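Local atomic coordinates of conserved exported protein (PDB entry 3CLW), a protein that is of unestablished biological role but probably hydrolyses O-glycosidic bonds. Residues 70-75 / 127-132; 332-337 / 390-395. All blocks are in the same frame, centred on the assembly; numbering follows the deposited sequence.

Contact 1 joins the ends of two neighbouring parallel strands, 68-71 and 125-128, with the loops that follow them, in the TIM barrel expected for family 30. Contact 2 packs helix 328-347 against the start of helix 391-400, with strands 461-467 and 490-495 nearby. Both segments of contact 1 precede those of contact 2 in sequence. Their centres are 29 Å apart on opposite sides of the chain's centre, and the nearest atoms are about 17 Å apart, so they do not meet. Contact 1 is internal to the barrel, whereas contact 2 joins a barrel helix to helix 391-400, which leads into the mostly antiparallel strands from 408-414 onward, consistent with the beta domain of family 30.

Contact 1: 70-75 / 127-132; sequences VNIGAG and FFTNSA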
ATOM      1  N   VAL A  70      -9.373   3.264  -2.579  1.00 30.95           N
ATOM      2  CA  VAL A  70     -10.370   3.426  -3.629  1.00 30.34           C
ATOM      3  C   VAL A  70      -9.968   4.533  -4.639  1.00 31.18           C
ATOM      4  O   VAL A  70      -9.739   5.692  -4.260  1.00 30.68           O
ATOM      5  CB  VAL A  70     -11.764   3.701  -2.996  1.00 30.02           C
ATOM      6  CG1 VAL A  70     -12.839   3.995  -4.072  1.00 30.73           C
ATOM      7  CG2 VAL A  70     -12.158   2.528  -2.133  1.00 27.90           C
ATOM      8  N   ASN A  71      -9.877   4.154  -5.910  1.00 30.48           N
ATOM      9  CA  ASN A  71      -9.576   5.082  -6.996  1.00 31.01           C
ATOM     10  C   ASN A  71     -10.825   5.858  -7.408  1.00 31.41           C
ATOM     11  O   ASN A  71     -11.699   5.343  -8.119  1.00 31.07           O
ATOM     12  CB  ASN A  71      -9.011   4.323  -8.223  1.00 30.57           C
ATOM     13  CG  ASN A  71      -8.510   5.267  -9.336  1.00 32.02           C
ATOM     14  OD1 ASN A  71      -8.493   4.899 -10.499  1.00 34.74           O
ATOM     15  ND2 ASN A  71      -8.128   6.473  -8.982  1.00 32.12           N
ATOM     16  N   ILE A  72     -10.893   7.106  -6.955  1.00 31.83           N
ATOM     17  CA  ILE A  72     -11.936   8.013  -7.366  1.00 31.12           C
ATOM     18  C   ILE A  72     -11.625   8.410  -8.809  1.00 31.45           C
ATOM     19  O   ILE A  72     -10.555   8.963  -9.111  1.00 32.07           O
ATOM     20  CB  ILE A  72     -12.017   9.230  -6.418  1.00 31.19           C
ATOM     21  CG1 ILE A  72     -12.359   8.765  -4.981  1.00 30.89           C
ATOM     22  CG2 ILE A  72     -13.019  10.237  -6.921  1.00 28.50           C
ATOM     23  CD1 ILE A  72     -13.672   7.977  -4.837  1.00 29.39           C
ATOM     24  N   GLY A  73     -12.551   8.074  -9.701  1.00 31.56           N
ATOM     25  CA  GLY A  73     -12.371   8.303 -11.124  1.00 30.89           C
ATOM     26  C   GLY A  73     -12.390   9.757 -11.586  1.00 30.54           C
ATOM     27  O   GLY A  73     -12.994  10.625 -10.962  1.00 29.77           O
ATOM     28  N   ALA A  74     -11.773   9.986 -12.733  1.00 31.20           N
ATOM     29  CA  ALA A  74     -11.525  11.315 -13.270  1.00 31.62           C
ATOM     30  C   ALA A  74     -12.279  11.422 -14.584  1.00 32.28           C
ATOM     31  O   ALA A  74     -12.238  12.461 -15.248  1.00 33.16           O
ATOM     32  CB  ALA A  74     -10.014  11.520 -13.475  1.00 31.02           C
ATOM     33  N   GLY A  75     -12.960  10.331 -14.965  1.00 32.18           N
ATOM     34  CA  GLY A  75     -13.866  10.335 -16.101  1.00 31.05           C
ATOM     35  C   GLY A  75     -13.229  10.102 -17.457  1.00 32.06           C
ATOM     36  O   GLY A  75     -13.757  10.525 -18.482  1.00 31.47           O
ATOM     37  N   PHE A 127      -9.425   7.392  -0.217  1.00 29.66           N
ATOM     38  CA  PHE A 127      -9.817   7.797  -1.580  1.00 30.49           C
ATOM     39  C   PHE A 127      -8.640   8.461  -2.280  1.00 30.77           C
ATOM     40  O   PHE A 127      -8.054   9.418  -1.738  1.00 30.72           O
ATOM     41  CB  PHE A 127     -10.958   8.812  -1.499  1.00 30.54           C
ATOM     42  CG  PHE A 127     -12.312   8.195  -1.322  1.00 30.76           C
ATOM     43  CD1 PHE A 127     -13.453   8.955  -1.515  1.00 28.44           C
ATOM     44  CD2 PHE A 127     -12.447   6.831  -0.983  1.00 29.90           C
ATOM     45  CE1 PHE A 127     -14.707   8.366  -1.368  1.00 30.85           C
ATOM     46  CE2 PHE A 127     -13.708   6.235  -0.860  1.00 29.23           C
ATOM     47  CZ  PHE A 127     -14.835   7.000  -1.058  1.00 29.21           C
ATOM     48  N   PHE A 128      -8.289   7.969  -3.462  1.00 30.09           N
ATOM     49  CA  PHE A 128      -7.155   8.521  -4.206  1.00 30.83           C
ATOM     50  C   PHE A 128      -7.529   8.808  -5.656  1.00 31.62           C
ATOM     51  O   PHE A 128      -8.370   8.114  -6.222  1.00 31.76           O
ATOM     52  CB  PHE A 128      -5.859   7.662  -4.100  1.00 30.46           C
ATOM     53  CG  PHE A 128      -5.857   6.404  -4.951  1.00 30.13           C
ATOM     54  CD1 PHE A 128      -6.460   5.233  -4.504  1.00 30.00           C
ATOM     55  CD2 PHE A 128      -5.245   6.398  -6.200  1.00 31.20           C
ATOM     56  CE1 PHE A 128      -6.442   4.043  -5.298  1.00 31.09           C
ATOM     57  CE2 PHE A 128      -5.259   5.248  -7.000  1.00 31.63           C
ATOM     58  CZ  PHE A 128      -5.853   4.060  -6.533  1.00 31.95           C
ATOM     59  N   THR A 129      -6.903   9.849  -6.216  1.00 32.25           N
ATOM     60  CA  THR A 129      -7.051  10.237  -7.603  1.00 32.93           C
ATOM     61  C   THR A 129      -5.701  10.226  -8.325  1.00 32.98           C
ATOM     62  O   THR A 129      -4.630  10.551  -7.739  1.00 33.09           O
ATOM     63  CB  THR A 129      -7.646  11.655  -7.772  1.00 33.36           C
ATOM     64  OG1 THR A 129      -7.050  12.552  -6.806  1.00 36.81           O
ATOM     65  CG2 THR A 129      -9.137  11.640  -7.613  1.00 33.52           C
ATOM     66  N   ASN A 130      -5.805   9.838  -9.602  1.00 32.39           N
ATOM     67  CA  ASN A 130      -4.759   9.837 -10.584  1.00 33.17           C
ATOM     68  C   ASN A 130      -4.855  11.038 -11.519  1.00 32.84           C
ATOM     69  O   ASN A 130      -3.909  11.368 -12.231  1.00 32.52           O
ATOM     70  CB  ASN A 130      -4.848   8.572 -11.415  1.00 33.76           C
ATOM     71  CG  ASN A 130      -4.288   7.402 -10.702  1.00 35.76           C
ATOM     72  OD1 ASN A 130      -3.367   7.544  -9.875  1.00 36.95           O
ATOM     73  ND2 ASN A 130      -4.838   6.225 -10.983  1.00 34.39           N
ATOM     74  N   SER A 131      -6.002  11.687 -11.509  1.00 32.15           N
ATOM     75  CA  SER A 131      -6.168  12.920 -12.259  1.00 32.49           C
ATOM     76  C   SER A 131      -7.374  13.617 -11.680  1.00 32.75           C
ATOM     77  O   SER A 131      -8.244  12.972 -11.050  1.00 32.86           O
ATOM     78  CB  SER A 131      -6.365  12.627 -13.772  1.00 32.65           C
ATOM     79  OG  SER A 131      -6.928  13.726 -14.488  1.00 31.19           O
ATOM     80  N   ALA A 132      -7.413  14.934 -11.879  1.00 33.13           N
ATOM     81  CA  ALA A 132      -8.601  15.730 -11.636  1.00 32.86           C
ATOM     82  C   ALA A 132      -9.558  15.401 -12.760  1.00 32.53           C
ATOM     83  O   ALA A 132      -9.129  14.917 -13.798  1.00 31.66           O
ATOM     84  CB  ALA A 132      -8.242  17.235 -11.608  1.00 33.22           C
TER
HETATM   85  O   HOH W   1      -7.047   6.047 -12.466  1.00 27.52           O
HETATM   86  O   HOH W   2      -8.368   8.927 -10.751  1.00 29.86           O
HETATM   87  O   HOH W   3     -10.970  12.960 -10.241  1.00 38.35           O
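Two adjacent parallel strands of the TIM barrel, 68-71 and 125-128, run side by side here and pass into the loops at their C-terminal ends, with Val70 paired to Phe127 and Asn71 to Phe128. In TIM-barrel glycosidases this end of the barrel carries the active site, so these loops probably lie on that side. Phe128 N donates to Val70 O (2.8 Å, 170°), and Phe128 O takes two donors in return. Ile72 N reaches it at 2.8 Å, whereas Asn71 ND2 lies at 3.2 Å and approaches from above the carbonyl plane, with Phe128 O close to the plane of the Asn71 amide. That amide has CG anti to its own backbone N (chi1 -173°) and lies only 17° from parallel to the Phe128 ring, while Asn71 CA sits over the same ring, 3.9 Å from its centroid, in a CH-pi contact. Arg69 adds a cation-pi contact to Phe128.

Val70 and Phe127 share the other face of the sheet and point the same way. Ile72 CD1 covers one face of the Phe127 ring at 3.7 Å from the centroid, offset toward the rim, and Met114 of helix 108-119 also touches this ring. Beyond the strands, Ile72 meets the methyl of Thr129, whose hydroxyl bonds to Pro183 O, and Ala74 CB packs against the backbone oxygens of Ser131 and Ala132.

Waters bridge the two loops. One receives from Asn130 ND2 and donates to Asn71 OD1; another donates to Ile72 O and accepts from Asn71 ND2 and Asn130 N. Both hydrogen-bonding ends of the Asn71 amide are therefore engaged, which fixes its rotation. A third water spans the loops farther on, donating to Gly73 O and to Ser131 O, the latter at 2.8 Å.

Contact 2: 332-337 / 390-395; sequences INLGLY and TKMLWT
Gly335 and Met392 bring the two helices together, their CA atoms 4.0 Å apart, where the short axes of 332-337 and 391-395 approach to 7.7 Å and cross at -36° with their N-to-C directions roughly aligned. With no side chain at Gly335, its CA faces Lys391 O and Met392 N, each at 3.9 Å, and its backbone lies directly against the start of the other helix, close to Lys391 CB and Thr395 CG2.

Thr395 meets the carbonyl of Gly335 with both branches. Its OG1 lies 2.8 Å from Gly335 O and its methyl CG2 also touches that oxygen. Between the backbone N and the carbonyl carbon (chi1 60°), OG1 is also near Lys391 O in its own helix, so its single proton has two possible acceptors.

This close packing sets helix 328-347, from the TIM-barrel part of the chain, against the first turn of helix 391-400. Thr390 is the N-cap of the latter: its OG1 accepts weak bonds from Met392 N and Leu393 N.

Met392 lays CG beside Leu334 O at 3.6 Å, and a bend at chi3 (-70°) carries CE to Leu334 CB and CD1. The aliphatic part of Lys391, in turn, runs obliquely across Ile332, with CG 3.8 Å from Ile332 N and CD near Ile332 CD1. Beyond CD the lysine side chain turns from the helix pair, and Lys391 NZ bonds to Asn472 OD1 and Thr468 O. Val491 of strand 490-495 touches both Leu336 and Thr395.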
ATOM      1  N   ILE A 332       7.691 -18.574  -4.607  1.00 39.31           N
ATOM      2  CA  ILE A 332       8.179 -18.260  -3.262  1.00 38.70           C
ATOM      3  C   ILE A 332       9.298 -17.174  -3.233  1.00 39.14           C
ATOM      4  O   ILE A 332       9.472 -16.471  -2.236  1.00 38.83           O
ATOM      5  CB  ILE A 332       8.576 -19.550  -2.481  1.00 38.27           C
ATOM      6  CG1 ILE A 332       8.828 -19.283  -1.000  1.00 37.45           C
ATOM      7  CG2 ILE A 332       9.780 -20.230  -3.094  1.00 39.05           C
ATOM      8  CD1 ILE A 332       7.582 -18.836  -0.231  1.00 39.18           C
ATOM      9  N   ASN A 333      10.065 -17.071  -4.319  1.00 39.73           N
ATOM     10  CA  ASN A 333      11.082 -16.039  -4.448  1.00 39.83           C
ATOM     11  C   ASN A 333      10.440 -14.653  -4.447  1.00 39.44           C
ATOM     12  O   ASN A 333      10.950 -13.718  -3.814  1.00 39.48           O
ATOM     13  CB  ASN A 333      11.888 -16.218  -5.724  1.00 39.74           C
ATOM     14  CG  ASN A 333      12.869 -17.387  -5.666  1.00 43.12           C
ATOM     15  OD1 ASN A 333      13.186 -17.948  -4.613  1.00 44.66           O
ATOM     16  ND2 ASN A 333      13.364 -17.754  -6.832  1.00 48.29           N
ATOM     17  N   LEU A 334       9.326 -14.536  -5.169  1.00 39.22           N
ATOM     18  CA  LEU A 334       8.554 -13.303  -5.209  1.00 38.18           C
ATOM     19  C   LEU A 334       7.957 -12.995  -3.843  1.00 38.82           C
ATOM     20  O   LEU A 334       8.073 -11.853  -3.362  1.00 37.83           O
ATOM     21  CB  LEU A 334       7.465 -13.386  -6.258  1.00 37.71           C
ATOM     22  CG  LEU A 334       7.941 -13.403  -7.713  1.00 37.99           C
ATOM     23  CD1 LEU A 334       6.788 -13.832  -8.622  1.00 34.48           C
ATOM     24  CD2 LEU A 334       8.471 -12.026  -8.090  1.00 34.50           C
ATOM     25  N   GLY A 335       7.354 -14.011  -3.209  1.00 38.07           N
ATOM     26  CA  GLY A 335       6.824 -13.857  -1.867  1.00 39.14           C
ATOM     27  C   GLY A 335       7.850 -13.372  -0.834  1.00 40.22           C
ATOM     28  O   GLY A 335       7.565 -12.486  -0.031  1.00 39.58           O
ATOM     29  N   LEU A 336       9.048 -13.962  -0.847  1.00 40.82           N
ATOM     30  CA  LEU A 336      10.118 -13.542   0.062  1.00 40.82           C
ATOM     31  C   LEU A 336      10.745 -12.201  -0.323  1.00 40.19           C
ATOM     32  O   LEU A 336      11.115 -11.447   0.553  1.00 40.64           O
ATOM     33  CB  LEU A 336      11.209 -14.603   0.161  1.00 41.24           C
ATOM     34  CG  LEU A 336      10.866 -15.963   0.764  1.00 43.16           C
ATOM     35  CD1 LEU A 336      11.882 -16.973   0.271  1.00 44.02           C
ATOM     36  CD2 LEU A 336      10.828 -15.933   2.281  1.00 44.86           C
ATOM     37  N   TYR A 337      10.854 -11.899  -1.617  1.00 39.95           N
ATOM     38  CA  TYR A 337      11.368 -10.602  -2.076  1.00 39.61           C
ATOM     39  C   TYR A 337      10.524  -9.442  -1.521  1.00 39.31           C
ATOM     40  O   TYR A 337      11.062  -8.416  -1.055  1.00 39.08           O
ATOM     41  CB  TYR A 337      11.375 -10.578  -3.595  1.00 40.08           C
ATOM     42  CG  TYR A 337      11.941  -9.332  -4.260  1.00 41.71           C
ATOM     43  CD1 TYR A 337      11.107  -8.285  -4.639  1.00 39.48           C
ATOM     44  CD2 TYR A 337      13.315  -9.234  -4.572  1.00 44.13           C
ATOM     45  CE1 TYR A 337      11.594  -7.169  -5.267  1.00 41.77           C
ATOM     46  CE2 TYR A 337      13.826  -8.113  -5.236  1.00 43.09           C
ATOM     47  CZ  TYR A 337      12.952  -7.074  -5.570  1.00 43.72           C
ATOM     48  OH  TYR A 337      13.422  -5.951  -6.224  1.00 43.94           O
ATOM     49  N   THR A 390      -1.013 -15.761  -4.912  1.00 36.14           N
ATOM     50  CA  THR A 390       0.414 -15.842  -5.087  1.00 35.31           C
ATOM     51  C   THR A 390       1.040 -16.013  -3.714  1.00 35.03           C
ATOM     52  O   THR A 390       0.359 -15.879  -2.688  1.00 35.70           O
ATOM     53  CB  THR A 390       0.992 -14.590  -5.794  1.00 36.03           C
ATOM     54  OG1 THR A 390       0.882 -13.465  -4.918  1.00 35.10           O
ATOM     55  CG2 THR A 390       0.274 -14.304  -7.105  1.00 33.58           C
ATOM     56  N   LYS A 391       2.325 -16.338  -3.666  1.00 34.49           N
ATOM     57  CA  LYS A 391       3.007 -16.413  -2.374  1.00 34.73           C
ATOM     58  C   LYS A 391       3.147 -15.017  -1.711  1.00 34.14           C
ATOM     59  O   LYS A 391       3.385 -14.916  -0.492  1.00 34.82           O
ATOM     60  CB  LYS A 391       4.365 -17.096  -2.520  1.00 34.50           C
ATOM     61  CG  LYS A 391       4.251 -18.597  -2.888  1.00 36.35           C
ATOM     62  CD  LYS A 391       3.739 -19.398  -1.689  1.00 37.66           C
ATOM     63  CE  LYS A 391       3.520 -20.864  -2.046  1.00 38.19           C
ATOM     64  NZ  LYS A 391       3.096 -21.613  -0.820  1.00 40.34           N
ATOM     65  N   MET A 392       3.014 -13.972  -2.536  1.00 32.87           N
ATOM     66  CA  MET A 392       3.039 -12.594  -2.113  1.00 30.92           C
ATOM     67  C   MET A 392       1.816 -12.356  -1.263  1.00 32.57           C
ATOM     68  O   MET A 392       1.889 -11.628  -0.289  1.00 33.14           O
ATOM     69  CB  MET A 392       3.092 -11.628  -3.309  1.00 30.99           C
ATOM     70  CG  MET A 392       4.508 -11.499  -3.962  1.00 30.27           C
ATOM     71  SD  MET A 392       4.660 -10.688  -5.556  1.00 24.70           S
ATOM     72  CE  MET A 392       3.874 -11.928  -6.623  1.00 27.87           C
ATOM     73  N   LEU A 393       0.690 -12.992  -1.595  1.00 32.71           N
ATOM     74  CA  LEU A 393      -0.474 -12.811  -0.750  1.00 32.94           C
ATOM     75  C   LEU A 393      -0.158 -13.358   0.630  1.00 33.15           C
ATOM     76  O   LEU A 393      -0.387 -12.704   1.634  1.00 33.58           O
ATOM     77  CB  LEU A 393      -1.738 -13.476  -1.343  1.00 33.41           C
ATOM     78  CG  LEU A 393      -3.066 -13.217  -0.595  1.00 33.27           C
ATOM     79  CD1 LEU A 393      -4.286 -13.359  -1.499  1.00 33.81           C
ATOM     80  CD2 LEU A 393      -3.227 -14.172   0.576  1.00 34.16           C
ATOM     81  N   TRP A 394       0.372 -14.571   0.674  1.00 32.90           N
ATOM     82  CA  TRP A 394       0.624 -15.249   1.942  1.00 32.85           C
ATOM     83  C   TRP A 394       1.749 -14.620   2.799  1.00 32.81           C
ATOM     84  O   TRP A 394       1.645 -14.536   4.032  1.00 33.40           O
ATOM     85  CB  TRP A 394       0.762 -16.757   1.690  1.00 31.42           C
ATOM     86  CG  TRP A 394      -0.504 -17.253   1.029  1.00 32.59           C
ATOM     87  CD1 TRP A 394      -0.647 -17.707  -0.269  1.00 30.35           C
ATOM     88  CD2 TRP A 394      -1.829 -17.267   1.609  1.00 29.87           C
ATOM     89  NE1 TRP A 394      -1.967 -18.041  -0.487  1.00 32.62           N
ATOM     90  CE2 TRP A 394      -2.709 -17.752   0.629  1.00 29.31           C
ATOM     91  CE3 TRP A 394      -2.351 -16.900   2.870  1.00 30.13           C
ATOM     92  CZ2 TRP A 394      -4.083 -17.913   0.868  1.00 31.50           C
ATOM     93  CZ3 TRP A 394      -3.690 -17.031   3.098  1.00 30.19           C
ATOM     94  CH2 TRP A 394      -4.558 -17.530   2.097  1.00 32.03           C
ATOM     95  N   THR A 395       2.787 -14.123   2.156  1.00 33.54           N
ATOM     96  CA  THR A 395       3.869 -13.490   2.914  1.00 33.79           C
ATOM     97  C   THR A 395       3.428 -12.131   3.459  1.00 34.40           C
ATOM     98  O   THR A 395       3.855 -11.747   4.553  1.00 34.55           O
ATOM     99  CB  THR A 395       5.171 -13.345   2.107  1.00 33.73           C
ATOM    100  OG1 THR A 395       4.942 -12.534   0.949  1.00 32.28           O
ATOM    101  CG2 THR A 395       5.690 -14.727   1.681  1.00 34.02           C
TER